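Local atomic coordinates of glutamine synthetase (Helicobacter pylori, PDB entry 5ZLI), a protein that belongs to the type I-beta glutamine synthetase family and assembles from twelve identical chains, each joining a beta-grasp domain to a larger catalytic domain. Residues A319-N327 / Y454-V463. Residues are numbered along the deposited sequence; the frame is centred on the assembly and turned at random.
Sequences AAFTNASTN and YQSLKFNAEV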
ATOM      1  N   ALA B 319     -13.766 -10.902 -52.855  1.00 34.88           N
ATOM      2  CA  ALA B 319     -13.565 -10.409 -51.496  1.00 33.06           C
ATOM      3  C   ALA B 319     -12.942 -11.469 -50.604  1.00 31.21           C
ATOM      4  O   ALA B 319     -12.194 -11.131 -49.693  1.00 33.53           O
ATOM      5  CB  ALA B 319     -14.893  -9.947 -50.902  1.00 32.95           C
ATOM      6  N   ALA B 320     -13.204 -12.750 -50.883  1.00 33.10           N
ATOM      7  CA  ALA B 320     -12.617 -13.870 -50.148  1.00 29.74           C
ATOM      8  C   ALA B 320     -11.083 -13.915 -50.202  1.00 31.35           C
ATOM      9  O   ALA B 320     -10.459 -14.547 -49.341  1.00 27.18           O
ATOM     10  CB  ALA B 320     -13.213 -15.178 -50.661  1.00 32.46           C
ATOM     11  N   PHE B 321     -10.448 -13.312 -51.200  1.00 30.28           N
ATOM     12  CA  PHE B 321      -8.999 -13.305 -51.146  1.00 29.02           C
ATOM     13  C   PHE B 321      -8.424 -11.964 -50.758  1.00 32.08           C
ATOM     14  O   PHE B 321      -7.317 -11.924 -50.196  1.00 28.48           O
ATOM     15  CB  PHE B 321      -8.401 -13.717 -52.485  1.00 35.60           C
ATOM     16  CG  PHE B 321      -8.854 -15.053 -52.953  1.00 34.37           C
ATOM     17  CD1 PHE B 321      -8.259 -16.196 -52.471  1.00 35.79           C
ATOM     18  CD2 PHE B 321      -9.854 -15.167 -53.903  1.00 40.62           C
ATOM     19  CE1 PHE B 321      -8.664 -17.448 -52.907  1.00 37.13           C
ATOM     20  CE2 PHE B 321     -10.269 -16.419 -54.350  1.00 39.99           C
ATOM     21  CZ  PHE B 321      -9.665 -17.556 -53.859  1.00 36.46           C
ATOM     22  N   THR B 322      -9.152 -10.874 -51.050  1.00 36.01           N
ATOM     23  CA  THR B 322      -8.701  -9.522 -50.745  1.00 34.92           C
ATOM     24  C   THR B 322      -9.147  -9.046 -49.377  1.00 33.76           C
ATOM     25  O   THR B 322      -8.537  -8.118 -48.830  1.00 33.19           O
ATOM     26  CB  THR B 322      -9.218  -8.520 -51.781  1.00 31.14           C
ATOM     27  OG1 THR B 322     -10.633  -8.660 -51.913  1.00 32.15           O
ATOM     28  CG2 THR B 322      -8.558  -8.770 -53.109  1.00 31.17           C
ATOM     29  N   ASN B 323     -10.230  -9.630 -48.848  1.00 36.47           N
ATOM     30  CA  ASN B 323     -10.818  -9.282 -47.543  1.00 32.10           C
ATOM     31  C   ASN B 323     -11.049 -10.601 -46.806  1.00 34.09           C
ATOM     32  O   ASN B 323     -12.190 -11.049 -46.634  1.00 28.54           O
ATOM     33  CB  ASN B 323     -12.095  -8.484 -47.738  1.00 26.31           C
ATOM     34  CG  ASN B 323     -11.836  -7.226 -48.515  1.00 32.90           C
ATOM     35  OD1 ASN B 323     -11.712  -7.258 -49.746  1.00 29.71           O
ATOM     36  ND2 ASN B 323     -11.719  -6.103 -47.806  1.00 37.13           N
ATOM     37  N   ALA B 324      -9.937 -11.185 -46.330  1.00 35.72           N
ATOM     38  CA  ALA B 324      -9.862 -12.602 -46.012  1.00 31.96           C
ATOM     39  C   ALA B 324     -10.005 -12.886 -44.520  1.00 33.67           C
ATOM     40  O   ALA B 324      -9.744 -14.017 -44.082  1.00 36.63           O
ATOM     41  CB  ALA B 324      -8.557 -13.181 -46.563  1.00 33.96           C
ATOM     42  N   SER B 325     -10.399 -11.889 -43.733  1.00 31.44           N
ATOM     43  CA  SER B 325     -10.714 -12.077 -42.325  1.00 29.57           C
ATOM     44  C   SER B 325     -12.079 -11.484 -42.063  1.00 28.06           C
ATOM     45  O   SER B 325     -12.544 -10.595 -42.773  1.00 29.99           O
ATOM     46  CB  SER B 325      -9.717 -11.396 -41.406  1.00 28.30           C
ATOM     47  OG  SER B 325      -9.748 -10.012 -41.628  1.00 21.64           O
ATOM     48  N   THR B 326     -12.722 -11.980 -41.027  1.00 22.55           N
ATOM     49  CA  THR B 326     -13.951 -11.334 -40.621  1.00 28.91           C
ATOM     50  C   THR B 326     -13.708  -9.896 -40.177  1.00 26.09           C
ATOM     51  O   THR B 326     -14.610  -9.046 -40.246  1.00 21.52           O
ATOM     52  CB  THR B 326     -14.580 -12.183 -39.560  1.00 32.55           C
ATOM     53  OG1 THR B 326     -13.536 -12.545 -38.647  1.00 35.95           O
ATOM     54  CG2 THR B 326     -15.158 -13.400 -40.221  1.00 31.05           C
ATOM     55  N   ASN B 327     -12.507  -9.605 -39.704  1.00 29.14           N
ATOM     56  CA  ASN B 327     -12.233  -8.240 -39.311  1.00 26.00           C
ATOM     57  C   ASN B 327     -12.279  -7.309 -40.519  1.00 27.22           C
ATOM     58  O   ASN B 327     -12.542  -6.108 -40.379  1.00 29.79           O
ATOM     59  CB  ASN B 327     -10.882  -8.157 -38.638  1.00 19.84           C
ATOM     60  CG  ASN B 327     -10.719  -6.887 -37.934  1.00 21.97           C
ATOM     61  OD1 ASN B 327      -9.871  -6.057 -38.270  1.00 24.03           O
ATOM     62  ND2 ASN B 327     -11.548  -6.698 -36.921  1.00 24.47           N
ATOM     63  N   TYR B 454      -8.334 -23.562 -49.175  1.00 31.89           N
ATOM     64  CA  TYR B 454      -8.501 -22.193 -48.726  1.00 29.72           C
ATOM     65  C   TYR B 454      -9.858 -22.012 -48.085  1.00 26.12           C
ATOM     66  O   TYR B 454      -9.988 -21.298 -47.098  1.00 29.08           O
ATOM     67  CB  TYR B 454      -8.324 -21.233 -49.896  1.00 28.51           C
ATOM     68  CG  TYR B 454      -8.373 -19.756 -49.524  1.00 25.45           C
ATOM     69  CD1 TYR B 454      -7.209 -19.085 -49.182  1.00 25.86           C
ATOM     70  CD2 TYR B 454      -9.564 -19.032 -49.551  1.00 24.73           C
ATOM     71  CE1 TYR B 454      -7.217 -17.751 -48.864  1.00 29.30           C
ATOM     72  CE2 TYR B 454      -9.588 -17.677 -49.224  1.00 27.32           C
ATOM     73  CZ  TYR B 454      -8.398 -17.044 -48.881  1.00 30.63           C
ATOM     74  OH  TYR B 454      -8.344 -15.705 -48.545  1.00 30.40           O
ATOM     75  N   GLN B 455     -10.882 -22.647 -48.643  1.00 29.23           N
ATOM     76  CA  GLN B 455     -12.217 -22.571 -48.065  1.00 31.63           C
ATOM     77  C   GLN B 455     -12.239 -23.211 -46.684  1.00 29.82           C
ATOM     78  O   GLN B 455     -12.761 -22.638 -45.730  1.00 27.81           O
ATOM     79  CB  GLN B 455     -13.224 -23.242 -49.004  1.00 32.64           C
ATOM     80  CG  GLN B 455     -14.539 -23.666 -48.334  1.00 37.22           C
ATOM     81  CD  GLN B 455     -14.545 -25.137 -47.914  1.00 42.39           C
ATOM     82  OE1 GLN B 455     -13.720 -25.947 -48.372  1.00 27.70           O
ATOM     83  NE2 GLN B 455     -15.475 -25.483 -47.019  1.00 47.49           N
ATOM     84  N   SER B 456     -11.660 -24.400 -46.567  1.00 31.16           N
ATOM     85  CA  SER B 456     -11.599 -25.081 -45.282  1.00 28.88           C
ATOM     86  C   SER B 456     -10.790 -24.287 -44.254  1.00 30.06           C
ATOM     87  O   SER B 456     -11.140 -24.255 -43.065  1.00 30.66           O
ATOM     88  CB  SER B 456     -10.997 -26.471 -45.478  1.00 24.76           C
ATOM     89  OG  SER B 456     -10.607 -27.078 -44.253  1.00 28.95           O
ATOM     90  N   LEU B 457      -9.720 -23.628 -44.691  1.00 26.30           N
ATOM     91  CA  LEU B 457      -8.887 -22.868 -43.770  1.00 28.85           C
ATOM     92  C   LEU B 457      -9.645 -21.676 -43.187  1.00 31.38           C
ATOM     93  O   LEU B 457      -9.656 -21.450 -41.967  1.00 28.99           O
ATOM     94  CB  LEU B 457      -7.639 -22.394 -44.519  1.00 30.12           C
ATOM     95  CG  LEU B 457      -6.677 -21.470 -43.789  1.00 34.49           C
ATOM     96  CD1 LEU B 457      -5.719 -22.252 -42.936  1.00 39.01           C
ATOM     97  CD2 LEU B 457      -5.945 -20.642 -44.773  1.00 39.37           C
ATOM     98  N   LYS B 458     -10.315 -20.912 -44.049  1.00 35.98           N
ATOM     99  CA  LYS B 458     -10.926 -19.667 -43.616  1.00 30.81           C
ATOM    100  C   LYS B 458     -12.170 -19.934 -42.779  1.00 35.62           C
ATOM    101  O   LYS B 458     -12.413 -19.228 -41.800  1.00 38.89           O
ATOM    102  CB  LYS B 458     -11.266 -18.839 -44.847  1.00 24.71           C
ATOM    103  CG  LYS B 458     -10.024 -18.431 -45.550  1.00 31.73           C
ATOM    104  CD  LYS B 458      -9.221 -17.434 -44.737  1.00 40.65           C
ATOM    105  CE  LYS B 458      -7.794 -17.261 -45.240  1.00 26.31           C
ATOM    106  NZ  LYS B 458      -7.167 -16.240 -44.369  1.00 26.13           N
ATOM    107  N   PHE B 459     -12.928 -20.981 -43.089  1.00 31.87           N
ATOM    108  CA  PHE B 459     -14.047 -21.318 -42.232  1.00 33.74           C
ATOM    109  C   PHE B 459     -13.563 -21.752 -40.844  1.00 35.98           C
ATOM    110  O   PHE B 459     -14.074 -21.249 -39.836  1.00 35.30           O
ATOM    111  CB  PHE B 459     -14.888 -22.391 -42.915  1.00 35.18           C
ATOM    112  CG  PHE B 459     -15.966 -21.841 -43.819  1.00 35.22           C
ATOM    113  CD1 PHE B 459     -17.169 -21.402 -43.309  1.00 39.72           C
ATOM    114  CD2 PHE B 459     -15.763 -21.743 -45.179  1.00 38.12           C
ATOM    115  CE1 PHE B 459     -18.155 -20.893 -44.154  1.00 40.54           C
ATOM    116  CE2 PHE B 459     -16.747 -21.239 -46.011  1.00 38.66           C
ATOM    117  CZ  PHE B 459     -17.928 -20.814 -45.505  1.00 35.31           C
ATOM    118  N   ASN B 460     -12.520 -22.608 -40.755  1.00 32.05           N
ATOM    119  CA  ASN B 460     -12.062 -23.024 -39.416  1.00 34.05           C
ATOM    120  C   ASN B 460     -11.257 -21.958 -38.680  1.00 36.89           C
ATOM    121  O   ASN B 460     -11.292 -21.929 -37.444  1.00 37.66           O
ATOM    122  CB  ASN B 460     -11.197 -24.296 -39.407  1.00 36.78           C
ATOM    123  CG  ASN B 460     -11.991 -25.585 -39.598  1.00 39.65           C
ATOM    124  OD1 ASN B 460     -12.880 -25.924 -38.804  1.00 47.11           O
ATOM    125  ND2 ASN B 460     -11.558 -26.382 -40.549  1.00 37.81           N
ATOM    126  N   ALA B 461     -10.473 -21.128 -39.380  1.00 37.51           N
ATOM    127  CA  ALA B 461      -9.665 -20.146 -38.661  1.00 28.59           C
ATOM    128  C   ALA B 461     -10.478 -18.937 -38.215  1.00 30.94           C
ATOM    129  O   ALA B 461     -10.372 -18.515 -37.061  1.00 31.12           O
ATOM    130  CB  ALA B 461      -8.500 -19.681 -39.534  1.00 28.36           C
ATOM    131  N   GLU B 462     -11.340 -18.405 -39.086  1.00 33.14           N
ATOM    132  CA  GLU B 462     -11.984 -17.105 -38.889  1.00 30.82           C
ATOM    133  C   GLU B 462     -13.490 -17.157 -38.676  1.00 31.05           C
ATOM    134  O   GLU B 462     -14.005 -16.444 -37.822  1.00 33.08           O
ATOM    135  CB  GLU B 462     -11.676 -16.165 -40.055  1.00 30.27           C
ATOM    136  CG  GLU B 462     -10.328 -15.441 -39.962  1.00 38.88           C
ATOM    137  CD  GLU B 462      -9.250 -16.001 -40.870  1.00 48.44           C
ATOM    138  OE1 GLU B 462      -8.118 -15.469 -40.834  1.00 57.48           O
ATOM    139  OE2 GLU B 462      -9.522 -16.962 -41.625  1.00 50.91           O
ATOM    140  N   VAL B 463     -14.229 -17.925 -39.464  1.00 31.87           N
ATOM    141  CA  VAL B 463     -15.681 -17.835 -39.426  1.00 31.50           C
ATOM    142  C   VAL B 463     -16.242 -18.588 -38.225  1.00 40.04           C
ATOM    143  O   VAL B 463     -16.878 -17.999 -37.340  1.00 38.02           O
ATOM    144  CB  VAL B 463     -16.287 -18.334 -40.746  1.00 27.69           C
ATOM    145  CG1 VAL B 463     -17.785 -18.222 -40.656  1.00 33.74           C
ATOM    146  CG2 VAL B 463     -15.773 -17.501 -41.926  1.00 24.30           C
TER
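Y454 reaches from helix 448-466 to the last turn of helix 315-322, where its OH donates a hydrogen bond to A320 O (2.5 Å). The hydroxyl oxygen sits in the plane of that carbonyl, at a C=O...donor angle of 151°. Tyrosine suits this place because its ring is long enough to span the gap and carries a donor at its end. CG anti to the backbone N (chi1 -176°) sends the ring across.

Apolar contacts hold the Y454 ring on both faces. F321, whose flat ring suits a flat partner, lays its CE1 over the centre of one face, the planes inclined at 35° and the centroids 4.8 Å apart. K458 CG covers the opposite face near the rim. The methyl of A324 is small enough to let the chain pass close to the phenol. F446 meets F321 edge-to-face and so extends the aromatic cluster.

The long chain of K458 carries its NZ on to a weak hydrogen bond with A324 O (3.4 Å) and a long salt bridge to E462 OE2 (3.7 Å), which probably eases the burial of both charges. E462 CG lies 4.1 Å from S325 CA, while S325 OG bonds to S374.

T326 CG2 lies 4.5 Å from V463 CG2, and its OG1 is hydrogen-bonded to E474 of a neighbouring subunit. Thus the end of helix 315-322 and the link leading to helix 326-331 pack along helix 448-466 within the catalytic domain, beside a subunit interface of the dodecamer.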